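Local coordinates for protein CmeC (Campylobacter jejuni, PDB 4MT4) that forms the outer membrane channel of the Campylobacter jejuni Cme system as a trimer of the outer membrane factor family, probably serving as an efflux duct, at residues W25-I33 / E257-S265; W37-L46 / L153-F164. All blocks are in the same frame, centred on the assembly; numbering follows the deposited sequence.

Contact 1: residues W25-I33 / E257-S265; sequences WEKETNSSI and EFDIPTGIS
The hydroxyl oxygen of T262 is held by two partners: T29 N donates to T262 OG1 at 3.0 Å, and the hydroxyl itself bonds N18 O. The two segments are irregular extended loops on the outside of the helical part of this outer membrane factor, one running ahead of helix 44-56, the other leading into helix 273-293. OG1 stands between the backbone N and the carbonyl carbon of its own residue (chi1 64°), where it can accept the T29 N-H. A return bond makes the exchange reciprocal: T262 N donates to T29 O over 2.9 Å. The same oxygen receives a CA-H...O contact from P261 CA at 3.4 Å, so it is met by successive residues of 257-265.

Within 25-33, K27 bends its chain back to bring NZ to E28 O at 2.8 Å and to T29 OG1, which in turn bonds K27 O; these bonds hold the lysine side chain folded back along its own loop. Earlier in this segment, E26 OE2 and E257 OE1 come within 4.2 Å as like charges; E26 OE1 accepts from L23 N and forms a salt bridge with R376 on helix 339-405, which would be expected to ease that repulsion. D259 centres an inverse gamma turn spanning F258 to I260, closed by a weak bond from I260 N to F258 O. The proline ring then settles against the other loop, with P261 CG 3.8 Å from S31 O, while the I33 side chain lies roughly perpendicular to it, I33 CG1 to P261 CD at 4.2 Å.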
# COMPACT_ATOMS: atom_id res chain seq x y z
N TRP B 25 -36.94 19.75 7.66
CA TRP B 25 -38.17 19.50 6.91
C TRP B 25 -38.18 18.10 6.31
O TRP B 25 -39.05 17.76 5.51
CB TRP B 25 -38.35 20.55 5.82
CG TRP B 25 -37.15 20.74 4.94
CD1 TRP B 25 -36.15 21.65 5.10
CD2 TRP B 25 -36.84 20.01 3.75
NE1 TRP B 25 -35.23 21.53 4.09
CE2 TRP B 25 -35.63 20.52 3.24
CE3 TRP B 25 -37.46 18.96 3.06
CZ2 TRP B 25 -35.03 20.03 2.09
CZ3 TRP B 25 -36.87 18.47 1.91
CH2 TRP B 25 -35.66 19.01 1.43
N GLU B 26 -37.20 17.28 6.69
CA GLU B 26 -37.10 15.91 6.20
C GLU B 26 -37.53 14.90 7.25
O GLU B 26 -37.37 15.12 8.45
CB GLU B 26 -35.66 15.61 5.75
CG GLU B 26 -35.31 16.17 4.38
CD GLU B 26 -33.91 15.77 3.94
OE1 GLU B 26 -33.05 15.54 4.81
OE2 GLU B 26 -33.67 15.69 2.71
N LYS B 27 -38.10 13.79 6.79
CA LYS B 27 -38.54 12.72 7.68
C LYS B 27 -37.35 11.90 8.18
O LYS B 27 -36.52 11.45 7.40
CB LYS B 27 -39.56 11.82 6.96
CG LYS B 27 -39.42 10.32 7.24
CD LYS B 27 -40.07 9.90 8.54
CE LYS B 27 -40.25 8.39 8.59
NZ LYS B 27 -39.00 7.68 8.18
N GLU B 28 -37.28 11.73 9.49
CA GLU B 28 -36.22 10.92 10.09
C GLU B 28 -36.47 9.45 9.81
O GLU B 28 -37.47 8.88 10.23
CB GLU B 28 -36.12 11.17 11.59
CG GLU B 28 -36.99 12.31 12.10
CD GLU B 28 -36.96 12.42 13.60
OE1 GLU B 28 -36.22 11.64 14.24
OE2 GLU B 28 -37.68 13.28 14.16
N THR B 29 -35.54 8.83 9.08
CA THR B 29 -35.70 7.45 8.62
C THR B 29 -34.67 6.49 9.20
O THR B 29 -33.48 6.79 9.23
CB THR B 29 -35.61 7.37 7.08
OG1 THR B 29 -36.46 8.37 6.49
CG2 THR B 29 -36.05 6.00 6.58
N ASN B 30 -35.14 5.34 9.65
CA ASN B 30 -34.27 4.28 10.15
C ASN B 30 -34.60 2.97 9.45
O ASN B 30 -34.37 1.88 9.99
CB ASN B 30 -34.42 4.14 11.67
CG ASN B 30 -33.26 3.40 12.31
OD1 ASN B 30 -32.16 3.35 11.76
ND2 ASN B 30 -33.50 2.83 13.48
N SER B 31 -35.14 3.08 8.24
CA SER B 31 -35.49 1.91 7.44
C SER B 31 -34.23 1.22 6.93
O SER B 31 -33.22 1.87 6.67
CB SER B 31 -36.38 2.30 6.27
OG SER B 31 -35.68 3.09 5.32
N SER B 32 -34.30 -0.10 6.80
CA SER B 32 -33.16 -0.89 6.34
C SER B 32 -32.89 -0.67 4.85
O SER B 32 -33.69 -0.05 4.15
CB SER B 32 -33.38 -2.37 6.62
OG SER B 32 -33.23 -2.65 8.00
N ILE B 33 -31.77 -1.20 4.38
CA ILE B 33 -31.37 -1.02 2.99
C ILE B 33 -31.61 -2.28 2.17
O ILE B 33 -31.24 -3.38 2.58
CB ILE B 33 -29.88 -0.63 2.88
CG1 ILE B 33 -29.60 0.63 3.70
CG2 ILE B 33 -29.47 -0.44 1.43
CD1 ILE B 33 -28.15 1.05 3.70
N GLU B 257 -36.36 11.47 -3.73
CA GLU B 257 -36.08 11.12 -2.34
C GLU B 257 -35.77 9.64 -2.20
O GLU B 257 -36.45 8.80 -2.79
CB GLU B 257 -37.25 11.50 -1.43
CG GLU B 257 -37.10 11.02 0.01
CD GLU B 257 -35.89 11.62 0.71
OE1 GLU B 257 -35.40 12.68 0.27
OE2 GLU B 257 -35.43 11.03 1.71
N PHE B 258 -34.73 9.33 -1.43
CA PHE B 258 -34.29 7.95 -1.26
C PHE B 258 -34.55 7.44 0.16
O PHE B 258 -34.36 8.17 1.14
CB PHE B 258 -32.80 7.83 -1.59
CG PHE B 258 -32.46 8.21 -3.00
CD1 PHE B 258 -32.19 9.53 -3.33
CD2 PHE B 258 -32.40 7.25 -3.99
CE1 PHE B 258 -31.88 9.89 -4.62
CE2 PHE B 258 -32.08 7.60 -5.29
CZ PHE B 258 -31.82 8.92 -5.61
N ASP B 259 -34.98 6.19 0.27
CA ASP B 259 -35.21 5.57 1.57
C ASP B 259 -33.90 5.09 2.19
O ASP B 259 -33.58 3.91 2.17
CB ASP B 259 -36.19 4.39 1.44
CG ASP B 259 -35.91 3.53 0.22
OD1 ASP B 259 -34.86 3.73 -0.43
OD2 ASP B 259 -36.74 2.65 -0.09
N ILE B 260 -33.15 6.04 2.76
CA ILE B 260 -31.88 5.73 3.40
C ILE B 260 -31.88 6.22 4.84
O ILE B 260 -32.60 7.16 5.18
CB ILE B 260 -30.69 6.36 2.64
CG1 ILE B 260 -30.82 7.88 2.61
CG2 ILE B 260 -30.60 5.80 1.23
CD1 ILE B 260 -29.67 8.58 1.93
N PRO B 261 -31.09 5.56 5.71
CA PRO B 261 -31.00 5.96 7.12
C PRO B 261 -30.57 7.42 7.31
O PRO B 261 -29.81 7.95 6.50
CB PRO B 261 -29.94 5.01 7.68
CG PRO B 261 -30.01 3.81 6.82
CD PRO B 261 -30.32 4.33 5.44
N THR B 262 -31.07 8.05 8.37
CA THR B 262 -30.69 9.41 8.71
C THR B 262 -30.00 9.43 10.06
O THR B 262 -29.53 10.47 10.53
CB THR B 262 -31.91 10.35 8.75
OG1 THR B 262 -32.81 9.93 9.79
CG2 THR B 262 -32.64 10.33 7.41
N GLY B 263 -29.95 8.26 10.70
CA GLY B 263 -29.27 8.09 11.97
C GLY B 263 -28.60 6.73 12.02
O GLY B 263 -28.90 5.86 11.19
N ILE B 264 -27.70 6.53 12.97
CA ILE B 264 -26.98 5.27 13.06
C ILE B 264 -27.92 4.14 13.51
O ILE B 264 -28.82 4.36 14.32
CB ILE B 264 -25.76 5.37 14.00
CG1 ILE B 264 -24.88 4.13 13.89
CG2 ILE B 264 -26.20 5.62 15.44
CD1 ILE B 264 -23.51 4.29 14.50
N SER B 265 -27.70 2.95 12.97
CA SER B 265 -28.53 1.80 13.30
C SER B 265 -28.17 1.22 14.66
O SER B 265 -27.05 1.39 15.15
CB SER B 265 -28.39 0.72 12.22
OG SER B 265 -29.10 -0.45 12.58

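Contact 2: residues W37-L46 / L153-F164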
# COMPACT_ATOMS: atom_id res chain seq x y z
N TRP B 37 -29.82 -1.78 -3.87
CA TRP B 37 -30.17 -0.38 -3.64
C TRP B 37 -29.97 0.53 -4.85
O TRP B 37 -30.61 1.58 -4.95
CB TRP B 37 -29.37 0.16 -2.45
CG TRP B 37 -27.92 -0.23 -2.51
CD1 TRP B 37 -27.34 -1.32 -1.93
CD2 TRP B 37 -26.87 0.46 -3.21
NE1 TRP B 37 -26.00 -1.35 -2.21
CE2 TRP B 37 -25.68 -0.27 -3.00
CE3 TRP B 37 -26.82 1.62 -3.98
CZ2 TRP B 37 -24.46 0.13 -3.53
CZ3 TRP B 37 -25.61 2.01 -4.51
CH2 TRP B 37 -24.44 1.27 -4.29
N TRP B 38 -29.10 0.13 -5.76
CA TRP B 38 -28.72 0.99 -6.88
C TRP B 38 -29.83 1.16 -7.91
O TRP B 38 -29.79 2.08 -8.73
CB TRP B 38 -27.46 0.45 -7.56
CG TRP B 38 -27.61 -0.93 -8.11
CD1 TRP B 38 -28.07 -1.26 -9.35
CD2 TRP B 38 -27.30 -2.16 -7.46
NE1 TRP B 38 -28.07 -2.63 -9.51
CE2 TRP B 38 -27.60 -3.20 -8.36
CE3 TRP B 38 -26.79 -2.49 -6.19
CZ2 TRP B 38 -27.41 -4.54 -8.03
CZ3 TRP B 38 -26.61 -3.82 -5.87
CH2 TRP B 38 -26.92 -4.83 -6.79
N LYS B 39 -30.82 0.27 -7.88
CA LYS B 39 -31.93 0.34 -8.82
C LYS B 39 -32.93 1.44 -8.47
O LYS B 39 -33.83 1.74 -9.24
CB LYS B 39 -32.66 -1.01 -8.89
CG LYS B 39 -31.84 -2.12 -9.53
CD LYS B 39 -32.68 -3.36 -9.78
CE LYS B 39 -31.89 -4.42 -10.52
NZ LYS B 39 -32.70 -5.63 -10.83
N ASP B 40 -32.75 2.04 -7.30
CA ASP B 40 -33.64 3.12 -6.85
C ASP B 40 -33.26 4.45 -7.50
O ASP B 40 -33.91 5.47 -7.25
CB ASP B 40 -33.60 3.25 -5.33
CG ASP B 40 -34.37 2.13 -4.64
OD1 ASP B 40 -35.38 1.66 -5.20
OD2 ASP B 40 -33.95 1.72 -3.53
N PHE B 41 -32.22 4.44 -8.32
CA PHE B 41 -31.84 5.62 -9.09
C PHE B 41 -32.66 5.70 -10.37
O PHE B 41 -32.60 6.69 -11.10
CB PHE B 41 -30.35 5.60 -9.42
CG PHE B 41 -29.47 5.93 -8.25
CD1 PHE B 41 -29.37 7.24 -7.78
CD2 PHE B 41 -28.73 4.95 -7.62
CE1 PHE B 41 -28.56 7.55 -6.71
CE2 PHE B 41 -27.91 5.25 -6.54
CZ PHE B 41 -27.83 6.55 -6.09
N ASP B 42 -33.42 4.64 -10.64
CA ASP B 42 -34.28 4.54 -11.82
C ASP B 42 -33.48 4.76 -13.11
O ASP B 42 -33.95 5.42 -14.03
CB ASP B 42 -35.43 5.55 -11.72
CG ASP B 42 -36.08 5.56 -10.34
OD1 ASP B 42 -36.20 4.48 -9.73
OD2 ASP B 42 -36.46 6.66 -9.88
N ASP B 43 -32.29 4.18 -13.15
CA ASP B 43 -31.40 4.31 -14.30
C ASP B 43 -31.06 2.92 -14.85
O ASP B 43 -30.33 2.16 -14.23
CB ASP B 43 -30.12 5.05 -13.90
CG ASP B 43 -29.31 5.51 -15.11
OD1 ASP B 43 -29.43 4.90 -16.19
OD2 ASP B 43 -28.53 6.48 -14.96
N GLU B 44 -31.60 2.61 -16.03
CA GLU B 44 -31.39 1.30 -16.63
C GLU B 44 -29.94 1.15 -17.11
O GLU B 44 -29.40 0.05 -17.12
CB GLU B 44 -32.36 1.07 -17.79
CG GLU B 44 -32.62 -0.40 -18.08
CD GLU B 44 -33.24 -1.11 -16.89
OE1 GLU B 44 -32.58 -2.00 -16.32
OE2 GLU B 44 -34.40 -0.79 -16.54
N ASN B 45 -29.33 2.27 -17.49
CA ASN B 45 -27.93 2.27 -17.90
C ASN B 45 -27.02 1.94 -16.71
O ASN B 45 -26.04 1.21 -16.85
CB ASN B 45 -27.53 3.62 -18.50
CG ASN B 45 -28.52 4.10 -19.55
OD1 ASN B 45 -28.46 3.69 -20.70
ND2 ASN B 45 -29.42 4.98 -19.14
N LEU B 46 -27.37 2.48 -15.55
CA LEU B 46 -26.62 2.22 -14.33
C LEU B 46 -26.75 0.76 -13.92
O LEU B 46 -25.79 0.14 -13.47
CB LEU B 46 -27.10 3.13 -13.20
CG LEU B 46 -26.48 2.92 -11.82
CD1 LEU B 46 -24.97 3.08 -11.87
CD2 LEU B 46 -27.09 3.87 -10.79
N LEU B 153 -19.58 -4.97 -2.02
CA LEU B 153 -20.14 -3.65 -1.74
C LEU B 153 -19.22 -2.54 -2.25
O LEU B 153 -19.69 -1.55 -2.82
CB LEU B 153 -20.37 -3.48 -0.24
CG LEU B 153 -20.79 -2.10 0.26
CD1 LEU B 153 -22.07 -1.63 -0.42
CD2 LEU B 153 -20.95 -2.10 1.77
N SER B 154 -17.92 -2.72 -2.05
CA SER B 154 -16.93 -1.74 -2.49
C SER B 154 -16.90 -1.60 -4.01
O SER B 154 -16.87 -0.49 -4.54
CB SER B 154 -15.54 -2.14 -1.98
OG SER B 154 -14.53 -1.32 -2.54
N VAL B 155 -16.90 -2.74 -4.70
CA VAL B 155 -16.87 -2.76 -6.16
C VAL B 155 -18.12 -2.12 -6.76
O VAL B 155 -18.03 -1.33 -7.69
CB VAL B 155 -16.72 -4.21 -6.69
CG1 VAL B 155 -17.06 -4.28 -8.17
CG2 VAL B 155 -15.31 -4.72 -6.44
N ILE B 156 -19.27 -2.47 -6.20
CA ILE B 156 -20.54 -1.90 -6.66
C ILE B 156 -20.60 -0.39 -6.42
O ILE B 156 -20.95 0.37 -7.32
CB ILE B 156 -21.75 -2.57 -5.96
CG1 ILE B 156 -21.85 -4.04 -6.34
CG2 ILE B 156 -23.04 -1.85 -6.31
CD1 ILE B 156 -23.01 -4.76 -5.69
N SER B 157 -20.24 0.02 -5.21
CA SER B 157 -20.26 1.44 -4.85
C SER B 157 -19.32 2.26 -5.73
O SER B 157 -19.66 3.36 -6.17
CB SER B 157 -19.89 1.62 -3.38
OG SER B 157 -20.85 1.00 -2.54
N ASN B 158 -18.13 1.71 -5.98
CA ASN B 158 -17.15 2.38 -6.83
C ASN B 158 -17.64 2.49 -8.27
O ASN B 158 -17.40 3.50 -8.93
CB ASN B 158 -15.81 1.65 -6.78
CG ASN B 158 -15.07 1.86 -5.48
OD1 ASN B 158 -15.36 2.80 -4.74
ND2 ASN B 158 -14.12 0.98 -5.19
N THR B 159 -18.32 1.45 -8.74
CA THR B 159 -18.88 1.44 -10.09
C THR B 159 -19.98 2.49 -10.25
O THR B 159 -20.03 3.20 -11.25
CB THR B 159 -19.44 0.05 -10.45
OG1 THR B 159 -18.38 -0.91 -10.45
CG2 THR B 159 -20.10 0.08 -11.82
N VAL B 160 -20.86 2.57 -9.25
CA VAL B 160 -21.95 3.53 -9.27
C VAL B 160 -21.44 4.97 -9.23
O VAL B 160 -21.89 5.82 -9.99
CB VAL B 160 -22.92 3.31 -8.08
CG1 VAL B 160 -23.95 4.43 -8.00
CG2 VAL B 160 -23.61 1.96 -8.20
N GLN B 161 -20.49 5.22 -8.34
CA GLN B 161 -19.94 6.56 -8.16
C GLN B 161 -19.05 6.97 -9.34
O GLN B 161 -18.90 8.16 -9.62
CB GLN B 161 -19.15 6.65 -6.85
CG GLN B 161 -20.03 6.63 -5.60
CD GLN B 161 -19.24 6.86 -4.33
OE1 GLN B 161 -18.03 6.62 -4.28
NE2 GLN B 161 -19.92 7.35 -3.29
N THR B 162 -18.46 5.99 -10.02
CA THR B 162 -17.68 6.26 -11.22
C THR B 162 -18.61 6.60 -12.38
O THR B 162 -18.32 7.48 -13.19
CB THR B 162 -16.79 5.06 -11.61
OG1 THR B 162 -15.84 4.82 -10.57
CG2 THR B 162 -16.05 5.33 -12.91
N TYR B 163 -19.75 5.91 -12.43
CA TYR B 163 -20.77 6.18 -13.43
C TYR B 163 -21.28 7.61 -13.32
O TYR B 163 -21.37 8.32 -14.32
CB TYR B 163 -21.94 5.20 -13.28
CG TYR B 163 -23.17 5.56 -14.09
CD1 TYR B 163 -23.26 5.23 -15.43
CD2 TYR B 163 -24.24 6.23 -13.51
CE1 TYR B 163 -24.38 5.55 -16.18
CE2 TYR B 163 -25.36 6.57 -14.24
CZ TYR B 163 -25.43 6.22 -15.58
OH TYR B 163 -26.55 6.55 -16.31
N PHE B 164 -21.59 8.02 -12.10
CA PHE B 164 -22.12 9.36 -11.84
C PHE B 164 -21.08 10.44 -12.09
O PHE B 164 -21.42 11.54 -12.54
CB PHE B 164 -22.64 9.45 -10.40
CG PHE B 164 -24.03 8.90 -10.23
CD1 PHE B 164 -24.99 9.11 -11.20
CD2 PHE B 164 -24.37 8.17 -9.10
CE1 PHE B 164 -26.27 8.61 -11.05
CE2 PHE B 164 -25.64 7.67 -8.94
CZ PHE B 164 -26.60 7.89 -9.92
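F41 offers one ring face to F164, whose CE2-CZ edge comes down on it in a T-shaped (edge-to-face) stack, centroids 4.9 Å apart and planes at 69°. In the plane of the F41 ring, its edge meets W38 O. The neighbouring Y163 ring has L46 CB over one face in a CH-pi contact, 4.3 Å from the centroid and 21° off the normal, with F164 CE1 at its edge. L46 spreads its branches between the two aromatics: CD1 packs on Y163 CD2 at 3.6 Å, while CD2 turns to F164 CZ. W37 is covered on one face by W38, its CE3 lying over the centre of the ring.

Both indoles also reach the 153-164 segment of helix 129-195. W37 CZ2 lies 3.7 Å from I156 CG2, the two side chains running alongside each other in opposite senses, whereas W38 is roughly perpendicular to I156, with CZ3 on CD1. V160 CG2 meets W37 CH2, W38 CB and L46 CD1, and its CG1 meets F41 CE2.

At the Y163 end of that segment the phenol donates from OH to D43 OD2. The modelled 2.4 Å is doubtfully short; the carboxylate and ring planes are steeply inclined, and OH is also bonded by Q251 N. D43 CG stands anti to its own N (chi1 -166°), and from there OD1 accepts N45 ND2 at 3.0 Å on its syn side, plus weaker bonds from N45 N and L46 N. D43 is therefore the N-cap of helix 44-56. The aromatic and aliphatic packing joins this helix start to helix 129-195, one of the long helices of the TolC-like outer membrane factor fold.

How the contacts relate
The centres of the two contacts lie 19 Å apart, and along the chain both segments of contact 2 fall between those of contact 1: 25-33 leads into 37-46, then come 153-164 and finally 257-265. They meet directly where F258 CZ packs on F41 CD1 at 3.7 Å. Helix 411-445 is common ground, since I33 and W37 both touch I443. Contact 2 is buried within its own subunit, whereas contact 1 is partly buried and places I264 on L244 of a neighbouring subunit. Contact 1 thus joins two loops on the outside of the helical body, and contact 2 joins the next stretch of the N-terminal region to helix 129-195.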